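PDB 7D6V: succinate dehydrogenase subunit A from Mycolicibacterium smegmatis, which probably oxidises succinate to fumarate at its covalently bound FAD and passes the electrons to the partner iron-sulfur subunit of the succinate dehydrogenase complex. Local coordinates for residues A[44-47]-A[48-51]; A[94-97]-A[98-101]; A[119-122]-A[123-126]; A[145-148]-A[149-153]; A[433-436]-A[437-440]. All coordinates share one frame; numbering follows the deposited sequence.

Interaction 1: A[44-47]-A[48-51]; sequences KAHT and VMAE. With FAD (flavin-adenine dinucleotide), chain D.
Val48 CG1 lies near the backbone of Lys44 at the start of a short 3-10 segment, 46-49, which carries the histidyl-flavin link characteristic of succinate dehydrogenase flavoproteins. The Lys44 side chain heads the other way, and its NZ is hydrogen-bonded to Glu147 O and Cys59 O of the iron-sulfur subunit. Ala45 offers its O to Val48 N at 3.1 Å, a bond nearly straight at the hydrogen (168°), while its CB rests 3.3 Å from O1A of the FAD pyrophosphate. His46 continues the turn, its O accepting from Met49 N at 3.1 Å. With CG anti to the backbone N (chi1 -174°), the imidazole reaches the flavin and is covalently joined to it, NE2 to C8M of the dimethylbenzene ring. Met49, with CG anti to its carbonyl carbon (chi1 -58°), brings SD obliquely over that imidazole, 3.9 Å from the ring centroid, with CG also over a face. ND1 is hydrogen-bonded to Ser222 OG, so the ring is held on two of its atoms. Thr47 closes the turn through its O and Ala50 N. Its OG1 works in both directions, accepting from O4' of the FAD ribityl chain at 3.3 Å and donating to phosphate oxygen O1A at 2.7 Å.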
# COMPACT_ATOMS: atom_id res chain seq x y z
N LYS A 44 -8.63 -2.09 2.85
CA LYS A 44 -7.70 -3.12 2.42
C LYS A 44 -8.32 -4.06 1.39
O LYS A 44 -7.95 -5.23 1.31
CB LYS A 44 -7.19 -3.91 3.62
CG LYS A 44 -6.55 -3.06 4.69
CD LYS A 44 -5.58 -3.86 5.53
CE LYS A 44 -4.88 -2.98 6.55
NZ LYS A 44 -4.35 -1.74 5.94
N ALA A 45 -9.27 -3.57 0.60
CA ALA A 45 -9.90 -4.37 -0.43
C ALA A 45 -8.96 -4.55 -1.62
O ALA A 45 -7.90 -3.93 -1.71
CB ALA A 45 -11.21 -3.74 -0.87
N HIS A 46 -9.37 -5.41 -2.55
CA HIS A 46 -8.54 -5.75 -3.70
C HIS A 46 -8.26 -4.54 -4.60
O HIS A 46 -7.35 -4.60 -5.42
CB HIS A 46 -9.20 -6.86 -4.51
CG HIS A 46 -8.37 -7.39 -5.63
ND1 HIS A 46 -7.46 -8.41 -5.47
CD2 HIS A 46 -8.32 -7.05 -6.94
CE1 HIS A 46 -6.88 -8.67 -6.63
NE2 HIS A 46 -7.38 -7.86 -7.54
N THR A 47 -9.03 -3.46 -4.45
CA THR A 47 -8.80 -2.26 -5.24
C THR A 47 -7.40 -1.69 -5.03
O THR A 47 -6.85 -1.06 -5.94
CB THR A 47 -9.87 -1.22 -4.91
OG1 THR A 47 -11.17 -1.78 -5.14
CG2 THR A 47 -9.72 0.03 -5.76
N VAL A 48 -6.80 -1.92 -3.86
CA VAL A 48 -5.48 -1.38 -3.57
C VAL A 48 -4.42 -1.92 -4.52
O VAL A 48 -3.37 -1.29 -4.70
CB VAL A 48 -5.06 -1.68 -2.11
CG1 VAL A 48 -6.05 -1.10 -1.14
CG2 VAL A 48 -4.88 -3.18 -1.89
N MET A 49 -4.66 -3.07 -5.14
CA MET A 49 -3.65 -3.73 -5.96
C MET A 49 -3.55 -3.16 -7.37
O MET A 49 -2.56 -3.43 -8.05
CB MET A 49 -3.92 -5.23 -6.03
CG MET A 49 -3.97 -5.91 -4.67
SD MET A 49 -4.20 -7.69 -4.78
CE MET A 49 -2.58 -8.20 -5.31
N ALA A 50 -4.53 -2.39 -7.82
CA ALA A 50 -4.49 -1.84 -9.16
C ALA A 50 -3.39 -0.79 -9.28
O ALA A 50 -3.20 0.04 -8.39
CB ALA A 50 -5.84 -1.23 -9.52
N GLU A 51 -2.66 -0.84 -10.40
CA GLU A 51 -1.51 0.03 -10.62
C GLU A 51 -1.61 0.85 -11.90
O GLU A 51 -0.62 1.49 -12.28
CB GLU A 51 -0.21 -0.78 -10.64
CG GLU A 51 -0.11 -1.85 -9.58
CD GLU A 51 1.28 -2.44 -9.50
OE1 GLU A 51 1.57 -3.42 -10.23
OE2 GLU A 51 2.10 -1.93 -8.71
PA FAD D . -13.03 -4.93 -4.28
O1A FAD D . -12.71 -3.57 -3.79
O2A FAD D . -11.97 -5.74 -4.91
O5B FAD D . -13.56 -5.76 -3.03
C5B FAD D . -14.93 -6.00 -2.77
C4B FAD D . -15.20 -5.85 -1.28
O4B FAD D . -16.25 -6.72 -0.88
C3B FAD D . -14.03 -6.21 -0.40
O3B FAD D . -13.95 -5.21 0.62
C2B FAD D . -14.42 -7.51 0.25
O2B FAD D . -13.84 -7.68 1.54
C1B FAD D . -15.91 -7.37 0.34
N9A FAD D . -16.56 -8.68 0.43
C8A FAD D . -16.46 -9.69 -0.43
N7A FAD D . -17.20 -10.74 -0.03
C5A FAD D . -17.79 -10.40 1.12
C6A FAD D . -18.69 -11.04 2.08
N6A FAD D . -19.14 -12.29 1.89
N1A FAD D . -19.06 -10.34 3.16
C2A FAD D . -18.64 -9.09 3.37
N3A FAD D . -17.81 -8.45 2.55
C4A FAD D . -17.36 -9.05 1.42
N1 FAD D . -8.38 -2.61 -13.07
C2 FAD D . -7.99 -1.52 -13.76
O2 FAD D . -8.84 -0.84 -14.33
N3 FAD D . -6.71 -1.15 -13.87
C4 FAD D . -5.73 -1.83 -13.29
O4 FAD D . -4.56 -1.46 -13.40
C4X FAD D . -6.07 -3.03 -12.52
N5 FAD D . -5.12 -3.77 -11.91
C5X FAD D . -5.47 -4.86 -11.21
C6 FAD D . -4.48 -5.61 -10.58
C7 FAD D . -4.82 -6.73 -9.86
C7M FAD D . -3.76 -7.55 -9.18
C8 FAD D . -6.24 -7.14 -9.76
C8M FAD D . -6.61 -8.36 -8.97
C9 FAD D . -7.23 -6.40 -10.37
C9A FAD D . -6.89 -5.27 -11.10
N10 FAD D . -7.88 -4.52 -11.72
C10 FAD D . -7.49 -3.39 -12.44
C1' FAD D . -9.29 -4.90 -11.62
C2' FAD D . -9.99 -3.98 -10.62
O2' FAD D . -9.10 -3.66 -9.55
C3' FAD D . -11.22 -4.62 -10.01
O3' FAD D . -12.18 -4.83 -11.03
C4' FAD D . -11.81 -3.71 -8.94
O4' FAD D . -10.87 -3.50 -7.91
C5' FAD D . -13.07 -4.30 -8.32
O5' FAD D . -13.42 -3.48 -7.22
P FAD D . -14.70 -3.74 -6.31
O1P FAD D . -14.95 -2.49 -5.54
O2P FAD D . -15.80 -4.28 -7.16
O3P FAD D . -14.26 -4.91 -5.31

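Interaction 2: A[94-97]-A[98-101]; sequences APDR and VWEL
The Trp99 indole lies with one face over Pro95 and one edge toward Asp96. Pro95 CB sits 4.2 Å from the centroid of the six-membered ring and 20° off its normal, a CH-pi contact; Pro95 O also lies above the ring plane, offset toward the rim. At the edge, Asp96 OD1 comes within 3.8 Å of Trp99 CE3, the carboxylate turned 54° from the ring. The second flat group is the Arg97 guanidinium, which has Asp96 CB over one face and the Glu100 carboxylate at its edge. This salt bridge is side-on and uses two nitrogens: Arg97 NE reaches Glu100 OE2 at 2.7 Å, and Arg97 NH2 reaches Glu100 OE1 at 3.2 Å. Both oxygens lie close to the guanidinium plane, yet each is met from above the carboxylate plane. Bends at chi2 and chi3 fold the arginine alongside Glu100, whose CG stands between its own backbone N and carbonyl carbon (chi1 72°). Glu100 OE2 also bridges to Arg22, so two arginines share one carboxylate. Beneath these side chains the alpha-helical bonds run on, Trp99 N to Pro95 O at 2.9 Å among them. Within helix 84-102, Arg97 and Leu101 turn to helix 427-448, Leu101 also to helix 136-159, Val98 to the loop at Ala56 and Met58, and Trp99 packs on Gly127 of the iron-sulfur subunit.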
# COMPACT_ATOMS: atom_id res chain seq x y z
N ALA A 94 -17.87 9.24 -16.61
CA ALA A 94 -16.58 8.95 -16.01
C ALA A 94 -15.78 10.19 -15.61
O ALA A 94 -15.21 10.20 -14.51
CB ALA A 94 -15.74 8.08 -16.95
N PRO A 95 -15.68 11.24 -16.44
CA PRO A 95 -14.90 12.41 -16.02
C PRO A 95 -15.41 13.08 -14.75
O PRO A 95 -14.60 13.58 -13.96
CB PRO A 95 -15.00 13.35 -17.23
CG PRO A 95 -15.28 12.46 -18.36
CD PRO A 95 -16.16 11.40 -17.83
N ASP A 96 -16.73 13.10 -14.54
CA ASP A 96 -17.28 13.74 -13.35
C ASP A 96 -16.83 13.03 -12.08
O ASP A 96 -16.49 13.69 -11.09
CB ASP A 96 -18.80 13.75 -13.43
CG ASP A 96 -19.33 14.79 -14.39
OD1 ASP A 96 -18.72 15.88 -14.49
OD2 ASP A 96 -20.35 14.51 -15.06
N ARG A 97 -16.82 11.70 -12.09
CA ARG A 97 -16.43 10.95 -10.90
C ARG A 97 -14.96 11.16 -10.58
O ARG A 97 -14.58 11.33 -9.41
CB ARG A 97 -16.75 9.47 -11.09
CG ARG A 97 -18.16 9.20 -11.59
CD ARG A 97 -19.20 9.29 -10.48
NE ARG A 97 -19.60 10.67 -10.21
CZ ARG A 97 -20.50 11.34 -10.91
NH1 ARG A 97 -21.10 10.78 -11.94
NH2 ARG A 97 -20.80 12.59 -10.59
N VAL A 98 -14.11 11.18 -11.61
CA VAL A 98 -12.69 11.43 -11.39
C VAL A 98 -12.47 12.84 -10.86
O VAL A 98 -11.65 13.07 -9.97
CB VAL A 98 -11.90 11.17 -12.68
CG1 VAL A 98 -10.41 11.38 -12.44
CG2 VAL A 98 -12.16 9.77 -13.19
N TRP A 99 -13.20 13.82 -11.41
CA TRP A 99 -13.06 15.19 -10.94
C TRP A 99 -13.50 15.33 -9.49
O TRP A 99 -12.85 16.04 -8.70
CB TRP A 99 -13.85 16.14 -11.82
CG TRP A 99 -13.12 16.52 -13.06
CD1 TRP A 99 -11.78 16.66 -13.20
CD2 TRP A 99 -13.70 16.81 -14.33
NE1 TRP A 99 -11.48 17.02 -14.49
CE2 TRP A 99 -12.64 17.12 -15.20
CE3 TRP A 99 -15.01 16.85 -14.82
CZ2 TRP A 99 -12.85 17.45 -16.53
CZ3 TRP A 99 -15.21 17.18 -16.14
CH2 TRP A 99 -14.14 17.48 -16.98
N GLU A 100 -14.60 14.68 -9.11
CA GLU A 100 -15.04 14.77 -7.72
C GLU A 100 -14.19 13.93 -6.78
O GLU A 100 -14.26 14.14 -5.57
CB GLU A 100 -16.51 14.38 -7.59
CG GLU A 100 -16.80 12.91 -7.76
CD GLU A 100 -18.28 12.64 -7.94
OE1 GLU A 100 -19.04 13.60 -8.17
OE2 GLU A 100 -18.69 11.46 -7.83
N LEU A 101 -13.39 13.00 -7.31
CA LEU A 101 -12.43 12.29 -6.47
C LEU A 101 -11.43 13.25 -5.82
O LEU A 101 -11.06 13.08 -4.66
CB LEU A 101 -11.69 11.23 -7.27
CG LEU A 101 -12.18 9.79 -7.18
CD1 LEU A 101 -11.31 8.90 -8.04
CD2 LEU A 101 -12.19 9.32 -5.74

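Interaction 3: A[119-122]-A[123-126]; sequences RNFG and GHTY
Phe121 CB and His124 CD2 meet at 3.6 Å across a sharp reversal of the chain. The backbone puts Phe121 CB at the edge of the imidazole, near its plane, and chi1 of -158°, with CG anti to the backbone N, sends the phenyl on so that Phe121 CD2 lies 4.2 Å from His124 CD2. His124 has CG anti to its carbonyl carbon (chi1 -53°), which directs CD2 at Phe121 CB. The two side chains pass at a slant, and they do not stack. Residues 121-124 form a beta turn with Gly122 and Gly123 at its corners, and the two arms run 158° apart. The turn lies in the loop between the short strands 118-119 and 129-130, where the backbone of Arg119 pairs with those of Arg128 and Leu129. Asn120 bends its amide inward, OD1 taking a weak hydrogen bond from Phe121 N at 3.2 Å while standing 3.8 Å from His124 O. Farther on, the methyl CG2 of Thr125 sits over the centre of the Tyr126 ring, 3.8 Å above its plane. His124 NE2 is bonded to Gly425 O, and ND1 has a weak bond with Arg128 NE, two contacts that restrict rotation of the imidazole. Leu129 packs on Phe121 and His124 alike, and the Phe121 side chain stands about 6 Å, nearest atoms, from the FAD.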
# COMPACT_ATOMS: atom_id res chain seq x y z
N ARG A 119 -2.43 8.98 -19.13
CA ARG A 119 -1.53 8.14 -19.91
C ARG A 119 -2.26 7.42 -21.03
O ARG A 119 -3.49 7.33 -21.04
CB ARG A 119 -0.84 7.11 -19.01
CG ARG A 119 0.30 7.65 -18.19
CD ARG A 119 1.01 6.54 -17.44
NE ARG A 119 0.11 5.84 -16.52
CZ ARG A 119 0.50 4.93 -15.64
NH1 ARG A 119 1.78 4.62 -15.54
NH2 ARG A 119 -0.39 4.35 -14.85
N ASN A 120 -1.48 6.91 -21.97
CA ASN A 120 -2.01 6.08 -23.04
C ASN A 120 -1.98 4.61 -22.64
O ASN A 120 -1.13 4.18 -21.87
CB ASN A 120 -1.20 6.28 -24.32
CG ASN A 120 -2.08 6.43 -25.54
OD1 ASN A 120 -3.19 5.90 -25.59
ND2 ASN A 120 -1.60 7.17 -26.53
N PHE A 121 -2.94 3.85 -23.17
CA PHE A 121 -3.05 2.44 -22.87
C PHE A 121 -3.47 1.71 -24.14
O PHE A 121 -3.73 2.33 -25.18
CB PHE A 121 -4.03 2.20 -21.71
CG PHE A 121 -3.83 0.89 -21.01
CD1 PHE A 121 -2.85 0.76 -20.05
CD2 PHE A 121 -4.64 -0.20 -21.29
CE1 PHE A 121 -2.66 -0.44 -19.39
CE2 PHE A 121 -4.45 -1.40 -20.64
CZ PHE A 121 -3.46 -1.52 -19.69
N GLY A 122 -3.54 0.38 -24.05
CA GLY A 122 -3.73 -0.48 -25.20
C GLY A 122 -4.91 -0.18 -26.10
O GLY A 122 -4.73 0.21 -27.26
N GLY A 123 -6.13 -0.36 -25.59
CA GLY A 123 -7.30 -0.26 -26.43
C GLY A 123 -7.94 1.10 -26.55
O GLY A 123 -9.00 1.22 -27.17
N HIS A 124 -7.34 2.14 -25.98
CA HIS A 124 -7.90 3.48 -26.01
C HIS A 124 -7.29 4.28 -27.16
O HIS A 124 -6.08 4.20 -27.41
CB HIS A 124 -7.65 4.20 -24.68
CG HIS A 124 -8.12 3.43 -23.48
ND1 HIS A 124 -9.39 3.53 -22.98
CD2 HIS A 124 -7.47 2.54 -22.69
CE1 HIS A 124 -9.51 2.75 -21.93
NE2 HIS A 124 -8.36 2.14 -21.73
N THR A 125 -8.13 5.04 -27.85
CA THR A 125 -7.67 5.84 -28.97
C THR A 125 -6.83 7.03 -28.52
O THR A 125 -5.88 7.42 -29.21
CB THR A 125 -8.86 6.32 -29.80
OG1 THR A 125 -9.62 5.19 -30.24
CG2 THR A 125 -8.40 7.11 -31.01
N TYR A 126 -7.14 7.60 -27.36
CA TYR A 126 -6.50 8.80 -26.86
C TYR A 126 -6.05 8.57 -25.43
O TYR A 126 -6.56 7.68 -24.75
CB TYR A 126 -7.46 10.00 -26.93
CG TYR A 126 -7.86 10.38 -28.33
CD1 TYR A 126 -9.19 10.40 -28.72
CD2 TYR A 126 -6.90 10.71 -29.28
CE1 TYR A 126 -9.55 10.74 -30.00
CE2 TYR A 126 -7.26 11.06 -30.56
CZ TYR A 126 -8.59 11.07 -30.91
OH TYR A 126 -8.95 11.42 -32.19

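Interaction 4: A[145-148]-A[149-153]; sequences QQKI and VSLQQ
Lys147 and Leu151, one helical turn apart, make the side-chain contact of this segment of helix 136-159. It is a loose van der Waals contact: Lys147 CE lies 4.1 Å from Leu151 CG, and Lys147 NZ stands nearby, 4.1 Å from Leu151 CD2. A bend at chi2 (62°) swings the lysine tail along the helix toward the leucine, and the two chains run at an angle to each other. Both side chains face helix 18-30, where Lys147 meets Ile25 and Leu151 meets Arg28; Ile148 adds contacts with Val24 and Ile25.

The backbone contributes four consecutive alpha-helical hydrogen bonds. Val149 N donates to Gln145 O at 3.0 Å, Ser150 N to Gln146 O at 2.9 Å, Leu151 N to Lys147 O at 2.9 Å and Gln152 N to Ile148 O at 3.0 Å. The methylene CG of Gln152, set between its backbone N and carbonyl carbon (chi1 42°), lies against the same Ile148 O.

Polar side-chain ends look across the subunit boundary. Gln145 NE2 is bonded to Glu147 of the iron-sulfur subunit, Gln146 OE1 to Arg143 of that subunit, and Gln153 to its Ile115 O and Ser117 OG, while Val149 packs on its Ala112. The helix is thus two-sided in chemistry: a largely aliphatic flank (Lys147 methylenes, Ile148, Leu151) packs on helix 18-30, whereas neutral glutamine amides, able both to donate and to accept, match the varied charged and backbone groups of the partner.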
# COMPACT_ATOMS: atom_id res chain seq x y z
N GLN A 145 -12.12 6.13 1.49
CA GLN A 145 -12.17 5.86 2.93
C GLN A 145 -12.06 7.14 3.75
O GLN A 145 -12.79 7.32 4.73
CB GLN A 145 -11.05 4.87 3.29
CG GLN A 145 -10.64 4.85 4.74
CD GLN A 145 -9.34 4.11 4.94
OE1 GLN A 145 -8.65 3.78 3.98
NE2 GLN A 145 -9.00 3.84 6.19
N GLN A 146 -11.17 8.05 3.35
CA GLN A 146 -11.03 9.31 4.07
C GLN A 146 -12.25 10.20 3.87
O GLN A 146 -12.60 10.97 4.77
CB GLN A 146 -9.75 10.01 3.63
CG GLN A 146 -8.50 9.33 4.14
CD GLN A 146 -7.26 9.74 3.38
OE1 GLN A 146 -7.34 10.43 2.37
NE2 GLN A 146 -6.11 9.29 3.85
N LYS A 147 -12.92 10.10 2.72
CA LYS A 147 -14.17 10.82 2.54
C LYS A 147 -15.25 10.28 3.47
O LYS A 147 -16.05 11.06 4.02
CB LYS A 147 -14.61 10.73 1.08
CG LYS A 147 -15.95 11.37 0.78
CD LYS A 147 -15.93 12.85 1.08
CE LYS A 147 -17.26 13.49 0.71
NZ LYS A 147 -17.34 14.90 1.16
N ILE A 148 -15.30 8.96 3.66
CA ILE A 148 -16.22 8.38 4.63
C ILE A 148 -15.93 8.91 6.03
O ILE A 148 -16.84 9.27 6.78
CB ILE A 148 -16.14 6.84 4.60
CG1 ILE A 148 -16.50 6.30 3.21
CG2 ILE A 148 -17.03 6.23 5.67
CD1 ILE A 148 -17.97 6.23 2.95
N VAL A 149 -14.65 8.96 6.40
CA VAL A 149 -14.28 9.45 7.73
C VAL A 149 -14.66 10.91 7.89
O VAL A 149 -15.13 11.33 8.95
CB VAL A 149 -12.78 9.21 7.98
CG1 VAL A 149 -12.33 9.96 9.22
CG2 VAL A 149 -12.50 7.73 8.12
N SER A 150 -14.48 11.71 6.84
CA SER A 150 -14.91 13.11 6.87
C SER A 150 -16.41 13.23 7.07
O SER A 150 -16.89 14.08 7.84
CB SER A 150 -14.48 13.80 5.58
OG SER A 150 -14.89 15.15 5.56
N LEU A 151 -17.18 12.40 6.37
CA LEU A 151 -18.63 12.45 6.49
C LEU A 151 -19.07 12.10 7.91
O LEU A 151 -19.98 12.73 8.46
CB LEU A 151 -19.28 11.52 5.47
CG LEU A 151 -19.21 12.01 4.02
CD1 LEU A 151 -19.73 10.96 3.07
CD2 LEU A 151 -19.99 13.30 3.86
N GLN A 152 -18.43 11.11 8.52
CA GLN A 152 -18.83 10.81 9.90
C GLN A 152 -18.29 11.82 10.90
O GLN A 152 -18.87 11.97 11.97
CB GLN A 152 -18.42 9.39 10.31
CG GLN A 152 -17.07 8.91 9.89
CD GLN A 152 -16.95 7.41 10.02
OE1 GLN A 152 -17.95 6.71 10.17
NE2 GLN A 152 -15.72 6.90 9.96
N GLN A 153 -17.22 12.55 10.57
CA GLN A 153 -16.85 13.71 11.39
C GLN A 153 -17.93 14.79 11.34
O GLN A 153 -18.26 15.40 12.37
CB GLN A 153 -15.51 14.27 10.93
CG GLN A 153 -14.31 13.49 11.41
CD GLN A 153 -13.04 13.86 10.67
OE1 GLN A 153 -13.08 14.52 9.64
NE2 GLN A 153 -11.90 13.43 11.20

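Interaction 5: A[433-436]-A[437-440]; sequences LVFG and RRAG
Phe435 CD2 and Arg438 CG touch at 4.1 Å on helix 427-448, where a compact inner side gives way to an arginine-bearing outer one. The inner side carries Gly436, Ala439 and Gly440, with Val434 and Phe435 beside them. Gly436 O accepts from Gly440 N at 2.9 Å and Phe435 O from Ala439 N at 2.8 Å, the latter donor standing above the carbonyl plane. Ala439 CB packs on Ala401 and Ala411, and Gly436 lies buried, about 8 Å from the FAD by nearest atoms. Val434 CG1 covers the centre of one face of the Phe435 ring, 4.0 Å above its plane, and Met418 packs on Phe435 as well.

Toward the outside the side chains are long and only partly covered. In Arg437, CG is anti to the backbone N (chi1 -176°) and the chain runs on extended to NE, leaving the helix toward Arg97 and a long, weak ion pair with Glu26. Arg438 instead bends at chi2 and chi3: its CG leans on the phenylalanine, but the guanidinium is tilted 62° to the ring and continues past it. Glu93 forms a salt bridge with Arg438 NH1, and Asp399 O accepts from its NE. Aliphatic carbon alone therefore does the arginine's work against Phe435, while its charge is spent outside the segment, on an acid of helix 84-102 and a loop carbonyl, tying this helix to both.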
# COMPACT_ATOMS: atom_id res chain seq x y z
N LEU A 433 -16.55 3.81 -9.76
CA LEU A 433 -17.14 5.07 -9.31
C LEU A 433 -18.50 5.30 -9.95
O LEU A 433 -19.49 5.57 -9.25
CB LEU A 433 -16.19 6.22 -9.63
CG LEU A 433 -14.74 6.05 -9.20
CD1 LEU A 433 -13.88 7.12 -9.85
CD2 LEU A 433 -14.62 6.11 -7.70
N VAL A 434 -18.58 5.16 -11.28
CA VAL A 434 -19.82 5.48 -11.98
C VAL A 434 -20.97 4.63 -11.45
O VAL A 434 -22.01 5.15 -11.03
CB VAL A 434 -19.63 5.28 -13.50
CG1 VAL A 434 -20.96 5.40 -14.23
CG2 VAL A 434 -18.63 6.27 -14.04
N PHE A 435 -20.78 3.32 -11.39
CA PHE A 435 -21.89 2.46 -11.05
C PHE A 435 -22.04 2.21 -9.56
O PHE A 435 -23.13 1.83 -9.13
CB PHE A 435 -21.77 1.15 -11.83
CG PHE A 435 -21.96 1.32 -13.30
CD1 PHE A 435 -20.88 1.27 -14.17
CD2 PHE A 435 -23.21 1.61 -13.82
CE1 PHE A 435 -21.06 1.46 -15.52
CE2 PHE A 435 -23.39 1.81 -15.17
CZ PHE A 435 -22.31 1.73 -16.02
N GLY A 436 -21.03 2.51 -8.74
CA GLY A 436 -21.27 2.62 -7.32
C GLY A 436 -22.18 3.79 -6.99
O GLY A 436 -23.10 3.66 -6.18
N ARG A 437 -21.94 4.94 -7.63
CA ARG A 437 -22.86 6.05 -7.45
C ARG A 437 -24.26 5.71 -7.94
O ARG A 437 -25.25 6.00 -7.27
CB ARG A 437 -22.33 7.30 -8.16
CG ARG A 437 -23.18 8.52 -7.93
CD ARG A 437 -22.67 9.71 -8.70
NE ARG A 437 -23.72 10.71 -8.88
CZ ARG A 437 -24.65 10.64 -9.82
NH1 ARG A 437 -25.57 11.60 -9.90
NH2 ARG A 437 -24.68 9.63 -10.67
N ARG A 438 -24.35 5.07 -9.12
CA ARG A 438 -25.67 4.69 -9.62
C ARG A 438 -26.37 3.71 -8.68
O ARG A 438 -27.57 3.82 -8.45
CB ARG A 438 -25.56 4.08 -11.02
CG ARG A 438 -24.90 4.96 -12.06
CD ARG A 438 -25.72 6.19 -12.38
NE ARG A 438 -26.90 5.89 -13.19
CZ ARG A 438 -27.35 6.67 -14.17
NH1 ARG A 438 -26.71 7.79 -14.47
NH2 ARG A 438 -28.43 6.32 -14.84
N ALA A 439 -25.62 2.76 -8.11
CA ALA A 439 -26.22 1.77 -7.21
C ALA A 439 -26.70 2.42 -5.92
O ALA A 439 -27.80 2.10 -5.44
CB ALA A 439 -25.21 0.67 -6.91
N GLY A 440 -25.90 3.31 -5.34
CA GLY A 440 -26.35 4.02 -4.15
C GLY A 440 -27.60 4.84 -4.41
O GLY A 440 -28.53 4.84 -3.60

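In the fold
Along the chain the five contacts follow one another, and interactions 1 to 4 belong to the FAD-binding part of the sequence. Interaction 1, in the loop that follows strand 34-37 and precedes strand 54-55, carries the covalent cofactor. Interactions 2 and 5, with centres 12 Å apart, join helices 84-102 and 427-448 directly: Arg97 CZ packs 3.5 Å from Arg437 CD, and Leu101 meets Leu433. Interaction 4 lies about 18 Å from each by centres. Interaction 3, whose centre is about 33 Å from that of interaction 4, touches interaction 1 through Arg119 and Glu51. Helices 136-159 and 427-448 both pack on the flavin-bearing loop, through Ile141 and through Leu429 and Leu432; interactions 1, 2 and 4 also meet the iron-sulfur subunit.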